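Local coordinates for protein glycosyl hydrolase (Bacteroides ovatus, PDB 3QC2) that belongs to a glycosyl hydrolase family of all-beta proteins whose chain probably folds into a ring of mostly antiparallel sheets, a five-bladed beta-propeller, at residues P253-P258 and V262-G267. Numbering follows the deposited sequence.
Sequences PAIYTP and VLLYNG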
# COMPACT_ATOMS: atom_id res chain seq x y z
N PRO A 253 -4.03 4.26 -2.50
CA PRO A 253 -5.27 5.00 -2.29
C PRO A 253 -6.28 4.78 -3.41
O PRO A 253 -5.89 4.63 -4.58
CB PRO A 253 -4.80 6.47 -2.27
CG PRO A 253 -3.44 6.41 -1.73
CD PRO A 253 -2.85 5.11 -2.25
N ALA A 254 -7.57 4.74 -3.06
CA ALA A 254 -8.65 4.54 -4.03
C ALA A 254 -8.83 5.83 -4.85
O ALA A 254 -8.61 6.92 -4.33
CB ALA A 254 -9.94 4.16 -3.32
N ILE A 255 -9.22 5.68 -6.13
CA ILE A 255 -9.40 6.82 -7.05
C ILE A 255 -10.83 6.95 -7.60
O ILE A 255 -11.35 6.05 -8.27
CB ILE A 255 -8.43 6.74 -8.29
CG1 ILE A 255 -6.98 6.51 -7.87
CG2 ILE A 255 -8.53 8.00 -9.13
CD1 ILE A 255 -6.69 5.12 -7.40
N TYR A 256 -11.45 8.09 -7.31
CA TYR A 256 -12.76 8.44 -7.80
C TYR A 256 -12.59 8.92 -9.24
O TYR A 256 -11.86 9.87 -9.50
CB TYR A 256 -13.35 9.57 -6.93
CG TYR A 256 -14.71 10.10 -7.34
CD1 TYR A 256 -14.82 11.04 -8.36
CD2 TYR A 256 -15.87 9.72 -6.67
CE1 TYR A 256 -16.08 11.57 -8.75
CE2 TYR A 256 -17.13 10.24 -7.04
CZ TYR A 256 -17.22 11.17 -8.08
OH TYR A 256 -18.44 11.68 -8.46
N THR A 257 -13.26 8.23 -10.18
CA THR A 257 -13.20 8.58 -11.61
C THR A 257 -14.62 8.73 -12.14
O THR A 257 -15.59 8.45 -11.42
CB THR A 257 -12.49 7.47 -12.45
OG1 THR A 257 -13.35 6.32 -12.55
CG2 THR A 257 -11.15 7.07 -11.82
N PRO A 258 -14.77 9.21 -13.39
CA PRO A 258 -16.09 9.33 -14.02
C PRO A 258 -16.87 8.01 -14.10
O PRO A 258 -18.08 8.02 -13.90
CB PRO A 258 -15.77 9.85 -15.43
CG PRO A 258 -14.58 10.71 -15.23
CD PRO A 258 -13.76 10.02 -14.13
N VAL A 262 -12.34 3.34 -8.17
CA VAL A 262 -11.51 2.17 -8.38
C VAL A 262 -10.53 1.93 -7.23
O VAL A 262 -9.76 2.82 -6.86
CB VAL A 262 -10.69 2.30 -9.66
CG1 VAL A 262 -9.81 1.06 -9.85
CG2 VAL A 262 -11.59 2.50 -10.85
N LEU A 263 -10.59 0.73 -6.65
CA LEU A 263 -9.66 0.31 -5.59
C LEU A 263 -8.72 -0.73 -6.21
O LEU A 263 -9.17 -1.79 -6.65
CB LEU A 263 -10.41 -0.32 -4.43
CG LEU A 263 -9.59 -0.91 -3.25
CD1 LEU A 263 -8.82 0.17 -2.47
CD2 LEU A 263 -10.50 -1.67 -2.34
N LEU A 264 -7.43 -0.42 -6.27
CA LEU A 264 -6.45 -1.37 -6.77
C LEU A 264 -6.01 -2.09 -5.54
O LEU A 264 -5.68 -1.46 -4.54
CB LEU A 264 -5.28 -0.68 -7.46
CG LEU A 264 -5.68 0.19 -8.67
CD1 LEU A 264 -6.25 1.52 -8.21
CD2 LEU A 264 -4.50 0.42 -9.59
N TYR A 265 -6.05 -3.43 -5.58
CA TYR A 265 -5.75 -4.22 -4.39
C TYR A 265 -4.86 -5.44 -4.66
O TYR A 265 -4.55 -5.76 -5.81
CB TYR A 265 -7.08 -4.65 -3.73
CG TYR A 265 -7.89 -5.69 -4.50
CD1 TYR A 265 -8.72 -5.32 -5.53
CD2 TYR A 265 -7.81 -7.02 -4.18
CE1 TYR A 265 -9.47 -6.27 -6.23
CE2 TYR A 265 -8.52 -7.97 -4.85
CZ TYR A 265 -9.36 -7.60 -5.89
OH TYR A 265 -10.08 -8.56 -6.56
N ASN A 266 -4.47 -6.10 -3.58
CA ASN A 266 -3.60 -7.26 -3.64
C ASN A 266 -4.32 -8.50 -3.23
O ASN A 266 -4.90 -8.55 -2.16
CB ASN A 266 -2.42 -7.05 -2.70
CG ASN A 266 -1.60 -5.89 -3.09
OD1 ASN A 266 -0.90 -5.93 -4.11
ND2 ASN A 266 -1.66 -4.81 -2.30
N GLY A 267 -4.27 -9.52 -4.09
CA GLY A 267 -4.91 -10.79 -3.81
C GLY A 267 -3.89 -11.88 -3.52
O GLY A 267 -2.95 -12.06 -4.28
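The carbonyl oxygen of Val262 takes a hydrogen bond from the amide of Ile255, N to O 3.0 Å, and a weaker CA-H...O contact from Ala254, whose CA lies 3.5 Å from the same Val262 O. In return, Val262 N gives its hydrogen to Ile255 O at 2.9 Å. Both amide bonds are nearly linear (171°). The reciprocal bonds make Ile255 and Val262 an antiparallel hydrogen-bonded pair in the hairpin of strands 247-257 and 260-268.

Apolar side chains add to the contact. In Ile255, chi1 (-51°) sets CG1 beside the backbone N, anti to the carbonyl carbon, and the next torsion turns Ile255 CD1 onto Leu264 CD1 at 3.7 Å, the two side chains crossing obliquely. Leu264 also packs on Ile326 and Met329 of strand 324-332. A looser touch joins Ala254 CB to Leu263 CD1 at 4.2 Å, beside strand 182-189, where Ala254 touches Leu185 and Leu263 reaches Ser183. The Val262 side chain packs on Trp14 and Phe16 and on Gln287 and Leu289 of strand 283-290.

Each strand is held along its other edge as well: Ala254 and Tyr256 share backbone hydrogen bonds with Thr186, and Leu263 and Tyr265 with Ala288 and Gly286. Further along the same hairpin, Asn266 and Glu249 share another. Between 253-258 and 262-267, the one reciprocal pair satisfies the backbone N and O of both Ile255 and Val262 within a buried, largely apolar setting, in a hairpin consistent with part of a propeller blade.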